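Side-chain contacts in TetR family transcriptional regulator (Mycobacterium smegmatis, PDB 5XS9), which probably acts as a TetR-type repressor that binds DNA through a helix-turn-helix domain and controls genes of biotin synthesis: residues H43-N46 against K47-L51; A93-V96 against S97-A101; I21-T25 against M26-A30; Y138-L141 against G142-D146; A11-K14 against I15-H19. All coordinates share one frame; numbering follows the deposited sequence.

Contact 1: residues H43-N46 against K47-L51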
loop_
_atom_site.group_PDB
_atom_site.type_symbol
_atom_site.label_atom_id
_atom_site.label_comp_id
_atom_site.label_asym_id
_atom_site.label_seq_id
_atom_site.Cartn_x
_atom_site.Cartn_y
_atom_site.Cartn_z
ATOM N N HIS A 43 -27.526 -6.082 9.049
ATOM C CA HIS A 43 -26.394 -5.474 9.744
ATOM C C HIS A 43 -25.485 -4.716 8.831
ATOM O O HIS A 43 -24.900 -3.766 9.269
ATOM C CB HIS A 43 -25.603 -6.555 10.429
ATOM C CG HIS A 43 -26.368 -7.227 11.497
ATOM N ND1 HIS A 43 -26.686 -6.592 12.676
ATOM C CD2 HIS A 43 -26.940 -8.448 11.555
ATOM C CE1 HIS A 43 -27.374 -7.417 13.438
ATOM N NE2 HIS A 43 -27.533 -8.551 12.787
ATOM N N PHE A 44 -25.332 -5.165 7.577
ATOM C CA PHE A 44 -24.520 -4.481 6.602
ATOM C C PHE A 44 -25.215 -4.449 5.304
ATOM O O PHE A 44 -25.730 -5.461 4.868
ATOM C CB PHE A 44 -23.223 -5.245 6.435
ATOM C CG PHE A 44 -22.497 -5.482 7.727
ATOM C CD1 PHE A 44 -21.920 -4.413 8.403
ATOM C CD2 PHE A 44 -22.388 -6.754 8.254
ATOM C CE1 PHE A 44 -21.247 -4.620 9.584
ATOM C CE2 PHE A 44 -21.718 -6.956 9.429
ATOM C CZ PHE A 44 -21.160 -5.886 10.087
ATOM N N ALA A 45 -25.223 -3.301 4.661
ATOM C CA ALA A 45 -25.856 -3.166 3.379
ATOM C C ALA A 45 -25.078 -3.812 2.258
ATOM O O ALA A 45 -25.684 -4.164 1.241
ATOM C CB ALA A 45 -26.144 -1.728 3.057
ATOM N N ASN A 46 -23.770 -3.998 2.420
ATOM C CA ASN A 46 -22.939 -4.465 1.319
ATOM C C ASN A 46 -21.614 -4.910 1.849
ATOM O O ASN A 46 -21.335 -4.730 3.033
ATOM C CB ASN A 46 -22.783 -3.411 0.216
ATOM C CG ASN A 46 -22.237 -2.089 0.737
ATOM O OD1 ASN A 46 -21.279 -2.026 1.512
ATOM N ND2 ASN A 46 -22.890 -1.030 0.361
ATOM N N LYS A 47 -20.822 -5.559 1.001
ATOM C CA LYS A 47 -19.535 -6.063 1.442
ATOM C C LYS A 47 -18.585 -4.948 1.938
ATOM O O LYS A 47 -17.819 -5.177 2.867
ATOM C CB LYS A 47 -18.830 -6.851 0.357
ATOM C CG LYS A 47 -17.483 -7.411 0.866
ATOM C CD LYS A 47 -17.047 -8.785 0.365
ATOM C CE LYS A 47 -16.174 -8.705 -0.850
ATOM N NZ LYS A 47 -16.874 -7.825 -1.820
ATOM N N GLN A 48 -18.643 -3.754 1.357
ATOM C CA GLN A 48 -17.778 -2.654 1.829
ATOM C C GLN A 48 -18.103 -2.227 3.226
ATOM O O GLN A 48 -17.207 -1.822 3.935
ATOM C CB GLN A 48 -17.862 -1.385 0.969
ATOM C CG GLN A 48 -17.629 -1.625 -0.497
ATOM C CD GLN A 48 -18.933 -2.007 -1.201
ATOM O OE1 GLN A 48 -19.167 -3.183 -1.509
ATOM N NE2 GLN A 48 -19.815 -1.008 -1.417
ATOM N N GLU A 49 -19.380 -2.262 3.642
ATOM C CA GLU A 49 -19.679 -1.967 5.025
ATOM C C GLU A 49 -19.220 -3.069 5.884
ATOM O O GLU A 49 -18.800 -2.828 6.994
ATOM C CB GLU A 49 -21.200 -1.745 5.248
ATOM C CG GLU A 49 -21.720 -0.448 4.618
ATOM C CD GLU A 49 -23.200 -0.144 4.960
ATOM O OE1 GLU A 49 -23.879 -0.815 5.815
ATOM O OE2 GLU A 49 -23.668 0.794 4.328
ATOM N N LEU A 50 -19.323 -4.324 5.423
ATOM C CA LEU A 50 -18.851 -5.424 6.270
ATOM C C LEU A 50 -17.342 -5.268 6.453
ATOM O O LEU A 50 -16.824 -5.402 7.535
ATOM C CB LEU A 50 -19.122 -6.784 5.632
ATOM C CG LEU A 50 -18.405 -7.992 6.286
ATOM C CD1 LEU A 50 -18.826 -8.153 7.716
ATOM C CD2 LEU A 50 -18.574 -9.281 5.510
ATOM N N LEU A 51 -16.628 -5.010 5.374
ATOM C CA LEU A 51 -15.158 -4.879 5.497
ATOM C C LEU A 51 -14.771 -3.738 6.420
ATOM O O LEU A 51 -13.842 -3.897 7.222
ATOM C CB LEU A 51 -14.512 -4.735 4.117
ATOM C CG LEU A 51 -14.598 -5.985 3.232
ATOM C CD1 LEU A 51 -14.210 -5.644 1.772
ATOM C CD2 LEU A 51 -13.731 -7.087 3.761
#

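Contact 2: residues A93-V96 against S97-A101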
loop_
_atom_site.group_PDB
_atom_site.type_symbol
_atom_site.label_atom_id
_atom_site.label_comp_id
_atom_site.label_asym_id
_atom_site.label_seq_id
_atom_site.Cartn_x
_atom_site.Cartn_y
_atom_site.Cartn_z
ATOM N N ALA A 93 -3.430 -5.377 6.625
ATOM C CA ALA A 93 -3.043 -4.139 6.082
ATOM C C ALA A 93 -3.823 -3.841 4.794
ATOM O O ALA A 93 -4.222 -2.725 4.591
ATOM C CB ALA A 93 -1.524 -4.069 5.868
ATOM N N GLU A 94 -4.024 -4.832 3.943
ATOM C CA GLU A 94 -4.788 -4.642 2.695
ATOM C C GLU A 94 -6.245 -4.282 2.980
ATOM O O GLU A 94 -6.841 -3.451 2.305
ATOM C CB GLU A 94 -4.775 -5.926 1.853
ATOM C CG GLU A 94 -5.438 -5.776 0.513
ATOM C CD GLU A 94 -5.547 -7.122 -0.248
ATOM O OE1 GLU A 94 -4.756 -8.037 0.046
ATOM O OE2 GLU A 94 -6.445 -7.262 -1.109
ATOM N N LEU A 95 -6.810 -4.939 3.962
ATOM C CA LEU A 95 -8.223 -4.743 4.297
ATOM C C LEU A 95 -8.383 -3.331 4.869
ATOM O O LEU A 95 -9.296 -2.609 4.461
ATOM C CB LEU A 95 -8.673 -5.814 5.302
ATOM C CG LEU A 95 -10.196 -5.932 5.571
ATOM C CD1 LEU A 95 -10.591 -7.304 5.997
ATOM C CD2 LEU A 95 -10.527 -4.935 6.655
ATOM N N VAL A 96 -7.493 -2.907 5.770
ATOM C CA VAL A 96 -7.552 -1.510 6.327
ATOM C C VAL A 96 -7.281 -0.460 5.270
ATOM O O VAL A 96 -7.994 0.562 5.234
ATOM C CB VAL A 96 -6.711 -1.315 7.558
ATOM C CG1 VAL A 96 -6.702 0.117 7.987
ATOM C CG2 VAL A 96 -7.270 -2.246 8.660
ATOM N N SER A 97 -6.332 -0.734 4.353
ATOM C CA SER A 97 -6.129 0.165 3.174
ATOM C C SER A 97 -7.360 0.393 2.376
ATOM O O SER A 97 -7.638 1.540 2.031
ATOM C CB SER A 97 -5.029 -0.266 2.221
ATOM O OG SER A 97 -3.854 -0.404 2.992
ATOM N N ALA A 98 -8.022 -0.693 1.975
ATOM C CA ALA A 98 -9.208 -0.561 1.148
ATOM C C ALA A 98 -10.356 0.092 1.929
ATOM O O ALA A 98 -11.134 0.898 1.361
ATOM C CB ALA A 98 -9.621 -1.892 0.502
ATOM N N SER A 99 -10.451 -0.141 3.230
ATOM C CA SER A 99 -11.501 0.513 3.985
ATOM C C SER A 99 -11.264 1.981 4.243
ATOM O O SER A 99 -12.205 2.752 4.289
ATOM C CB SER A 99 -11.795 -0.202 5.305
ATOM O OG SER A 99 -12.328 -1.493 5.031
ATOM N N PHE A 100 -10.016 2.388 4.417
ATOM C CA PHE A 100 -9.654 3.780 4.497
ATOM C C PHE A 100 -10.041 4.456 3.196
ATOM O O PHE A 100 -10.656 5.521 3.219
ATOM C CB PHE A 100 -8.138 3.924 4.708
ATOM C CG PHE A 100 -7.646 5.312 4.840
ATOM C CD1 PHE A 100 -8.320 6.253 5.607
ATOM C CD2 PHE A 100 -6.439 5.660 4.292
ATOM C CE1 PHE A 100 -7.871 7.556 5.710
ATOM C CE2 PHE A 100 -5.955 6.944 4.428
ATOM C CZ PHE A 100 -6.656 7.891 5.149
ATOM N N ALA A 101 -9.710 3.805 2.079
ATOM C CA ALA A 101 -9.971 4.381 0.753
ATOM C C ALA A 101 -11.506 4.525 0.500
ATOM O O ALA A 101 -11.949 5.432 -0.173
ATOM C CB ALA A 101 -9.385 3.489 -0.298
#

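Contact 3: residues I21-T25 against M26-A30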
loop_
_atom_site.group_PDB
_atom_site.type_symbol
_atom_site.label_atom_id
_atom_site.label_comp_id
_atom_site.label_asym_id
_atom_site.label_seq_id
_atom_site.Cartn_x
_atom_site.Cartn_y
_atom_site.Cartn_z
ATOM N N ILE A 21 -8.490 -12.498 2.724
ATOM C CA ILE A 21 -9.466 -11.471 2.365
ATOM C C ILE A 21 -10.358 -11.873 1.195
ATOM O O ILE A 21 -11.559 -11.541 1.190
ATOM C CB ILE A 21 -8.780 -10.128 2.107
ATOM C CG1 ILE A 21 -9.802 -8.989 2.098
ATOM C CG2 ILE A 21 -7.877 -10.195 0.843
ATOM C CD1 ILE A 21 -9.180 -7.610 1.960
ATOM N N ALA A 22 -9.823 -12.634 0.239
ATOM C CA ALA A 22 -10.649 -13.024 -0.920
ATOM C C ALA A 22 -11.876 -13.915 -0.531
ATOM O O ALA A 22 -12.938 -13.799 -1.115
ATOM C CB ALA A 22 -9.771 -13.687 -2.003
ATOM N N ASP A 23 -11.729 -14.731 0.503
ATOM C CA ASP A 23 -12.782 -15.603 0.996
ATOM C C ASP A 23 -13.754 -14.927 1.935
ATOM O O ASP A 23 -14.715 -15.545 2.313
ATOM C CB ASP A 23 -12.155 -16.784 1.752
ATOM C CG ASP A 23 -11.668 -17.889 0.822
ATOM O OD1 ASP A 23 -11.437 -19.009 1.318
ATOM O OD2 ASP A 23 -11.548 -17.632 -0.396
ATOM N N LEU A 24 -13.495 -13.689 2.364
ATOM C CA LEU A 24 -14.452 -12.966 3.195
ATOM C C LEU A 24 -15.502 -12.320 2.319
ATOM O O LEU A 24 -15.312 -11.211 1.841
ATOM C CB LEU A 24 -13.798 -11.896 4.024
ATOM C CG LEU A 24 -14.704 -11.066 4.908
ATOM C CD1 LEU A 24 -15.508 -11.944 5.863
ATOM C CD2 LEU A 24 -13.817 -10.114 5.674
ATOM N N THR A 25 -16.600 -13.038 2.135
ATOM C CA THR A 25 -17.771 -12.561 1.379
ATOM C C THR A 25 -18.992 -12.712 2.248
ATOM O O THR A 25 -18.959 -13.461 3.201
ATOM C CB THR A 25 -18.017 -13.390 0.105
ATOM O OG1 THR A 25 -18.329 -14.739 0.469
ATOM C CG2 THR A 25 -16.787 -13.372 -0.831
ATOM N N MET A 26 -20.059 -11.999 1.903
ATOM C CA MET A 26 -21.298 -12.089 2.623
ATOM C C MET A 26 -21.881 -13.518 2.531
ATOM O O MET A 26 -22.407 -14.054 3.533
ATOM C CB MET A 26 -22.268 -11.012 2.122
ATOM C CG MET A 26 -21.828 -9.566 2.458
ATOM S SD MET A 26 -22.178 -9.127 4.158
ATOM C CE MET A 26 -23.903 -8.710 4.314
ATOM N N ARG A 27 -21.775 -14.155 1.365
ATOM C CA ARG A 27 -22.296 -15.546 1.245
ATOM C C ARG A 27 -21.476 -16.506 2.108
ATOM O O ARG A 27 -22.047 -17.336 2.781
ATOM C CB ARG A 27 -22.390 -16.041 -0.196
ATOM C CG ARG A 27 -21.061 -16.379 -0.842
ATOM C CD ARG A 27 -21.171 -16.616 -2.343
ATOM N NE ARG A 27 -19.872 -16.415 -3.009
ATOM C CZ ARG A 27 -19.299 -15.227 -3.246
ATOM N NH1 ARG A 27 -19.865 -14.069 -2.860
ATOM N NH2 ARG A 27 -18.136 -15.182 -3.878
ATOM N N ARG A 28 -20.152 -16.340 2.162
ATOM C CA ARG A 28 -19.347 -17.218 3.042
ATOM C C ARG A 28 -19.640 -16.981 4.523
ATOM O O ARG A 28 -19.710 -17.910 5.320
ATOM C CB ARG A 28 -17.837 -17.017 2.773
ATOM C CG ARG A 28 -16.934 -17.829 3.694
ATOM C CD ARG A 28 -16.933 -19.257 3.259
ATOM N NE ARG A 28 -16.173 -20.091 4.181
ATOM C CZ ARG A 28 -14.933 -20.540 3.981
ATOM N NH1 ARG A 28 -14.220 -20.243 2.879
ATOM N NH2 ARG A 28 -14.390 -21.314 4.910
ATOM N N LEU A 29 -19.811 -15.716 4.884
ATOM C CA LEU A 29 -20.083 -15.355 6.259
ATOM C C LEU A 29 -21.408 -16.010 6.684
ATOM O O LEU A 29 -21.493 -16.545 7.784
ATOM C CB LEU A 29 -20.211 -13.831 6.391
ATOM C CG LEU A 29 -20.382 -13.271 7.797
ATOM C CD1 LEU A 29 -19.332 -13.780 8.823
ATOM C CD2 LEU A 29 -20.404 -11.769 7.643
ATOM N N ALA A 30 -22.437 -15.912 5.830
ATOM C CA ALA A 30 -23.746 -16.535 6.145
ATOM C C ALA A 30 -23.623 -18.054 6.321
ATOM O O ALA A 30 -24.204 -18.621 7.239
ATOM C CB ALA A 30 -24.786 -16.220 5.107
HETATM O O HOH W 1 -15.358 -17.865 0.585
#

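Contact 4: residues Y138-L141 against G142-D146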
loop_
_atom_site.group_PDB
_atom_site.type_symbol
_atom_site.label_atom_id
_atom_site.label_comp_id
_atom_site.label_asym_id
_atom_site.label_seq_id
_atom_site.Cartn_x
_atom_site.Cartn_y
_atom_site.Cartn_z
ATOM N N TYR A 138 -0.095 6.724 4.759
ATOM C CA TYR A 138 0.244 6.069 3.539
ATOM C C TYR A 138 1.550 5.311 3.650
ATOM O O TYR A 138 1.673 4.207 3.094
ATOM C CB TYR A 138 0.282 7.033 2.374
ATOM C CG TYR A 138 -1.035 7.663 2.055
ATOM C CD1 TYR A 138 -2.187 6.919 2.000
ATOM C CD2 TYR A 138 -1.112 9.025 1.727
ATOM C CE1 TYR A 138 -3.377 7.527 1.723
ATOM C CE2 TYR A 138 -2.298 9.622 1.383
ATOM C CZ TYR A 138 -3.418 8.866 1.353
ATOM O OH TYR A 138 -4.655 9.439 1.050
ATOM N N TYR A 139 2.516 5.893 4.306
ATOM C CA TYR A 139 3.746 5.150 4.566
ATOM C C TYR A 139 3.500 3.827 5.346
ATOM O O TYR A 139 4.005 2.737 4.975
ATOM C CB TYR A 139 4.789 5.996 5.275
ATOM C CG TYR A 139 5.900 5.179 5.918
ATOM C CD1 TYR A 139 6.822 4.508 5.147
ATOM C CD2 TYR A 139 5.926 4.940 7.295
ATOM C CE1 TYR A 139 7.822 3.739 5.719
ATOM C CE2 TYR A 139 6.895 4.128 7.866
ATOM C CZ TYR A 139 7.858 3.522 7.077
ATOM O OH TYR A 139 8.903 2.730 7.614
ATOM N N VAL A 140 2.728 3.932 6.397
ATOM C CA VAL A 140 2.525 2.772 7.287
ATOM C C VAL A 140 1.748 1.680 6.526
ATOM O O VAL A 140 2.057 0.490 6.581
ATOM C CB VAL A 140 1.733 3.135 8.541
ATOM C CG1 VAL A 140 1.323 1.832 9.295
ATOM C CG2 VAL A 140 2.504 4.074 9.402
ATOM N N LEU A 141 0.756 2.080 5.764
ATOM C CA LEU A 141 0.048 1.131 4.946
ATOM C C LEU A 141 0.824 0.504 3.795
ATOM O O LEU A 141 0.714 -0.718 3.551
ATOM C CB LEU A 141 -1.320 1.712 4.454
ATOM C CG LEU A 141 -2.307 2.152 5.504
ATOM C CD1 LEU A 141 -3.428 2.906 4.768
ATOM C CD2 LEU A 141 -2.803 0.985 6.300
ATOM N N GLY A 142 1.604 1.281 3.069
ATOM C CA GLY A 142 2.455 0.727 1.990
ATOM C C GLY A 142 3.507 -0.227 2.581
ATOM O O GLY A 142 3.743 -1.339 2.083
ATOM N N PHE A 143 4.107 0.198 3.660
ATOM C CA PHE A 143 5.136 -0.617 4.338
ATOM C C PHE A 143 4.550 -1.947 4.743
ATOM O O PHE A 143 5.104 -2.988 4.430
ATOM C CB PHE A 143 5.698 0.091 5.549
ATOM C CG PHE A 143 6.777 -0.676 6.276
ATOM C CD1 PHE A 143 8.111 -0.368 6.043
ATOM C CD2 PHE A 143 6.464 -1.709 7.111
ATOM C CE1 PHE A 143 9.133 -1.023 6.665
ATOM C CE2 PHE A 143 7.501 -2.421 7.764
ATOM C CZ PHE A 143 8.827 -2.043 7.562
ATOM N N THR A 144 3.414 -1.902 5.383
ATOM C CA THR A 144 2.822 -3.075 6.026
ATOM C C THR A 144 2.097 -3.995 5.032
ATOM O O THR A 144 2.186 -5.199 5.195
ATOM C CB THR A 144 1.908 -2.704 7.197
ATOM O OG1 THR A 144 2.591 -1.780 8.089
ATOM C CG2 THR A 144 1.552 -3.924 7.944
ATOM N N VAL A 145 1.460 -3.467 3.967
ATOM C CA VAL A 145 1.003 -4.300 2.901
ATOM C C VAL A 145 2.172 -5.075 2.303
ATOM O O VAL A 145 2.044 -6.260 2.017
ATOM C CB VAL A 145 0.258 -3.475 1.784
ATOM C CG1 VAL A 145 -0.037 -4.354 0.583
ATOM C CG2 VAL A 145 -1.050 -2.867 2.335
ATOM N N ASP A 146 3.294 -4.416 2.059
ATOM C CA ASP A 146 4.415 -5.052 1.428
ATOM C C ASP A 146 4.996 -6.144 2.364
ATOM O O ASP A 146 5.234 -7.288 1.940
ATOM C CB ASP A 146 5.459 -4.005 1.135
ATOM C CG ASP A 146 6.739 -4.575 0.496
ATOM O OD1 ASP A 146 6.786 -4.734 -0.700
ATOM O OD2 ASP A 146 7.717 -4.834 1.203
#

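Contact 5: residues A11-K14 against I15-H19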
loop_
_atom_site.group_PDB
_atom_site.type_symbol
_atom_site.label_atom_id
_atom_site.label_comp_id
_atom_site.label_asym_id
_atom_site.label_seq_id
_atom_site.Cartn_x
_atom_site.Cartn_y
_atom_site.Cartn_z
ATOM N N ALA A 11 -17.149 -13.476 13.575
ATOM C CA ALA A 11 -17.133 -14.583 12.616
ATOM C C ALA A 11 -16.417 -14.128 11.334
ATOM O O ALA A 11 -15.626 -14.877 10.732
ATOM C CB ALA A 11 -18.551 -15.036 12.290
ATOM N N ALA A 12 -16.730 -12.917 10.913
ATOM C CA ALA A 12 -16.134 -12.375 9.653
ATOM C C ALA A 12 -14.606 -12.276 9.777
ATOM O O ALA A 12 -13.875 -12.596 8.834
ATOM C CB ALA A 12 -16.727 -11.019 9.364
ATOM N N THR A 13 -14.141 -11.932 10.994
ATOM C CA THR A 13 -12.719 -11.786 11.302
ATOM C C THR A 13 -12.008 -13.128 11.307
ATOM O O THR A 13 -10.877 -13.278 10.813
ATOM C CB THR A 13 -12.527 -10.983 12.640
ATOM O OG1 THR A 13 -13.088 -9.696 12.415
ATOM C CG2 THR A 13 -11.102 -10.849 13.037
ATOM N N LYS A 14 -12.693 -14.132 11.796
ATOM C CA LYS A 14 -12.160 -15.496 11.747
ATOM C C LYS A 14 -12.027 -16.052 10.304
ATOM O O LYS A 14 -11.062 -16.709 9.970
ATOM C CB LYS A 14 -13.079 -16.397 12.596
ATOM C CG LYS A 14 -12.561 -17.804 12.826
ATOM C CD LYS A 14 -13.453 -18.518 13.836
ATOM C CE LYS A 14 -13.470 -20.019 13.618
ATOM N NZ LYS A 14 -12.093 -20.555 13.464
ATOM N N ILE A 15 -12.974 -15.745 9.436
ATOM C CA ILE A 15 -12.845 -16.140 8.036
ATOM C C ILE A 15 -11.591 -15.464 7.426
ATOM O O ILE A 15 -10.795 -16.084 6.704
ATOM C CB ILE A 15 -14.114 -15.762 7.243
ATOM C CG1 ILE A 15 -15.283 -16.641 7.709
ATOM C CG2 ILE A 15 -13.926 -15.949 5.743
ATOM C CD1 ILE A 15 -16.652 -16.102 7.376
ATOM N N LEU A 16 -11.445 -14.182 7.710
ATOM C CA LEU A 16 -10.296 -13.419 7.270
ATOM C C LEU A 16 -9.036 -14.053 7.746
ATOM O O LEU A 16 -8.156 -14.315 6.938
ATOM C CB LEU A 16 -10.397 -11.962 7.740
ATOM C CG LEU A 16 -9.114 -11.161 7.453
ATOM C CD1 LEU A 16 -9.075 -10.724 6.006
ATOM C CD2 LEU A 16 -9.097 -9.957 8.344
ATOM N N ASP A 17 -8.933 -14.290 9.054
ATOM C CA ASP A 17 -7.728 -14.927 9.620
ATOM C C ASP A 17 -7.442 -16.272 9.012
ATOM O O ASP A 17 -6.348 -16.510 8.556
ATOM C CB ASP A 17 -7.809 -15.003 11.181
ATOM C CG ASP A 17 -7.697 -13.616 11.817
ATOM O OD1 ASP A 17 -7.028 -12.791 11.179
ATOM O OD2 ASP A 17 -8.261 -13.300 12.894
ATOM N N ASP A 18 -8.438 -17.138 9.003
ATOM C CA ASP A 18 -8.279 -18.516 8.481
ATOM C C ASP A 18 -8.102 -18.624 6.974
ATOM O O ASP A 18 -7.387 -19.498 6.486
ATOM C CB ASP A 18 -9.488 -19.373 8.904
ATOM C CG ASP A 18 -9.571 -19.576 10.401
ATOM O OD1 ASP A 18 -8.604 -19.336 11.123
ATOM O OD2 ASP A 18 -10.652 -19.941 10.875
ATOM N N HIS A 19 -8.740 -17.749 6.214
ATOM C CA HIS A 19 -8.807 -17.986 4.782
ATOM C C HIS A 19 -8.395 -16.864 3.895
ATOM O O HIS A 19 -8.326 -17.079 2.706
ATOM C CB HIS A 19 -10.246 -18.398 4.404
ATOM C CG HIS A 19 -10.687 -19.655 5.071
ATOM N ND1 HIS A 19 -10.067 -20.864 4.846
ATOM C CD2 HIS A 19 -11.648 -19.887 5.996
ATOM C CE1 HIS A 19 -10.636 -21.791 5.591
ATOM N NE2 HIS A 19 -11.586 -21.220 6.309
#

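Contact 1: residues H43-N46 against K47-L51
Phe44 and Leu50 make the tightly packed part of this turn into helix 47-58. The backbone CA of Leu50 sits over one face of the Phe44 ring, a CH-pi contact 4.0 Å from the ring centroid, while Leu50 CD1 presses on ring atom CE2 of Phe44 at 3.6 Å. The other face of the ring is met by CB of its own neighbour His43. Both Phe44 and Leu50 are buried, and Met26 packs on both of them.

The outer side is polar and nearer the solvent. Asn46 is the N-cap: a chi1 of 56° folds its amide back over the first turn, where OD1 accepts from Glu49 N at 2.9 Å. The backbone O of Asn46 takes Leu50 N at 3.2 Å, the first regular bond of the helix. Glu49 reaches back as an extended chain, and its OE1 accepts from Ala45 N at 3.1 Å along an almost straight N-H line (177°), though the donor stands well above the carboxylate plane. The loose part is the exposed rim of Ala45 and Gln48. There the amides of Gln48 and Asn46 are stacked, planes 13° apart, with Gln48 NE2 3.4 Å from Asn46 CG and no hydrogen bond between them.

The arrangement is an asparagine N-cap, with the Glu49 carboxylate returning to the amide just before it. It begins the helix that, in TetR-family regulators, follows the helix-turn-helix and leads from the DNA-binding domain to the rest of the subunit.

Contact 2: residues A93-V96 against S97-A101
The flat carbonyl group of Ala93 is approached on both faces by Ser97: the backbone N arrives from one face and the hydroxyl OG from the opposite one. Ser97 N donates to Ala93 O at 2.9 Å and Ser97 OG donates to the same oxygen at 2.8 Å, so one acceptor is gripped twice by one residue. The hydroxyl can do this because a chi1 of -55° swings OG to the side of the backbone N, back at the preceding turn. The one aromatic ring, that of Phe100, is carried away from residues 93-96. Its CB alone comes close, 3.4 Å from Val96 O, while Phe100 N donates to that oxygen at 2.8 Å; the ring itself makes a cation-pi contact with Arg150 of the second subunit.

Between these two points the helix runs regularly, with Ala98 N bonded to Glu94 O and Ser99 N to Leu95 O. Leu95 and Val96 turn their side chains outward from the following turn, into the surrounding core.

Helix 92-101 is thus packed on several sides. Leu95 meets Leu51, Val54 and Ala55 of helix 47-58; Ala93 and Val96 touch Leu86 of helix 71-87; Ala93 and Ser97 lie on helix 129-155; and Ala98 and Ala101 pack against the second subunit.

Contact 3: residues I21-T25 against M26-A30
Thr25 and Arg28 meet at the start of helix 26-33, where the hydroxyl OG1 of Thr25 accepts from Arg28 N at 3.0 Å. Thr25 is the N-cap, and a chi1 of 64° tucks OG1 in against the main chain, facing the amide of Arg28. The same residue's backbone O receives Leu29 N at 2.9 Å, so side chain and main chain of Thr25 both bind amides of that turn.

Around this cap stand two arginines. In Arg27 a chi1 of 74° sends the otherwise extended chain back over Thr25, so that Thr25 lies against one face of the guanidinium; NH1 of Arg27 is 3.6 Å from Thr25 CB, a contact by packing on the exposed surface, where Arg27 also touches a crystal neighbour. Arg28 bends at chi2 and sends NH1 towards the loop, where it forms a rather long salt bridge to Asp23 OD1, 3.4 Å away. The carboxylate comes to the guanidinium edge, but the two planes are turned 50° against each other. A water bonded to Asp23 O at 3.0 Å also reaches Arg28 NH1, weakly.

Further out, the stronger partner of Arg28 is Glu32, one turn along the helix, which binds NE in a salt bridge. On the inner side Leu29 and Met26 pack on Leu50 of helix 47-58, and Leu29 also meets Val8 and Ile15 of helix 5-19. The whole is a threonine N-cap opening the first helix of what is, by family, the helix-turn-helix of a TetR-type DNA-binding domain.

Contact 4: residues Y138-L141 against G142-D146
Backbone amides of Gly142, Phe143, Thr144 and Val145 bond to the carbonyl oxygens of Tyr138, Tyr139, Val140 and Leu141 in turn, an unbroken alpha-helical ladder with N to O distances of 2.9 to 3.0 Å.

The aromatic pair stands on one side. Tyr139 and Phe143 run next to each other off the same flank of the helix, both with CG anti to the backbone N (chi1 163° and -179°). Their rings are set obliquely, planes 55° apart and centroids 5.8 Å from each other. Contact comes from the outer part of the tyrosine: its OH is 3.6 Å from Phe143 CD1, and CB of Phe143 lies over one face of the Tyr139 ring. That hydroxyl is bonded to the backbone O of Phe174 in helix 170-186, and Phe174 also meets the ring of Phe143.

A second side is carried by Thr144. Its OG1 donates to Val140 O at 2.8 Å from the face of the carbonyl plane opposite to the one used by its own backbone N. On another face of the helix Val145 CG2 comes within 3.0 Å of Leu141 O, a tight approach. Beyond the chain, Tyr138 OH bonds Asp146 of the second subunit, and Tyr138 meets that subunit's Phe143 as well as its Gly142.

The chemistry implies that the hydroxyls of this mostly buried helix are all satisfied, but at different ranges: that of Thr144 is spent on the carbonyl of Val140 one turn back, whereas those of Tyr139 and Tyr138 are met by another helix and by the second subunit.

Contact 5: residues A11-K14 against I15-H19
Lys14 and Asp18 form the charged contact of this stretch, one helical turn apart. Lys14 runs nearly extended until it bends at chi4 (48°), which swings NZ to Asp18 OD2 at 3.0 Å, a salt bridge that uses the syn lone pair of the carboxylate. Lys14 CG also lies 3.5 Å from the same oxygen. Both residues are exposed, so the pair lies at the surface.

Backbone hydrogen bonds follow the alpha pattern: Ile15 N to Ala11 O, Leu16 N to Ala12 O, Asp17 N to Thr13 O at 2.8 Å and Asp18 N to Lys14 O at 2.8 Å. Helix 5-19, to which they belong, is the first helix of the TetR-type DNA-binding domain and packs beside helices 26-33 and 47-58.

Van der Waals contacts to backbone oxygens of the preceding turn include Ile15 CG1 to Ala11 O, 3.5 Å, and Leu16 CB to Thr13 O, 3.4 Å. Thr13 and Asp17 share one flank, with Thr13 CG2 3.8 Å from Asp17 OD2; Thr13 OG1 bonds Val9 O and His57, and Asp17 OD2 bonds ND1 of His89. Apolar packing is with other parts: Leu16 on Ile58 and Ile21, Ala12 on Leu50, Val54 and Leu24.

In the fold
From the N terminus, contact 5 comes first, inside helix 5-19; contact 3 then closes the loop that leads into helix 26-33, and contact 1 the loop that leads into helix 47-58. Contacts 2 and 4 lie within helices 92-101 and 129-155. All five run in series, none nested or crossed. Contacts 5, 3 and 1 touch one another around Ala12, Leu24, Leu29 and Leu50, the core of the DNA-binding domain. Contact 2 links this domain to the C-terminal part, its Leu95 reaching Leu16, Ile21 and Leu51, while Ala93, Ser97 and Phe100 meet contact 4. Contacts 2 and 4 both touch the second subunit, so helix 92-101 lies between the DNA-binding domain and the dimer interface.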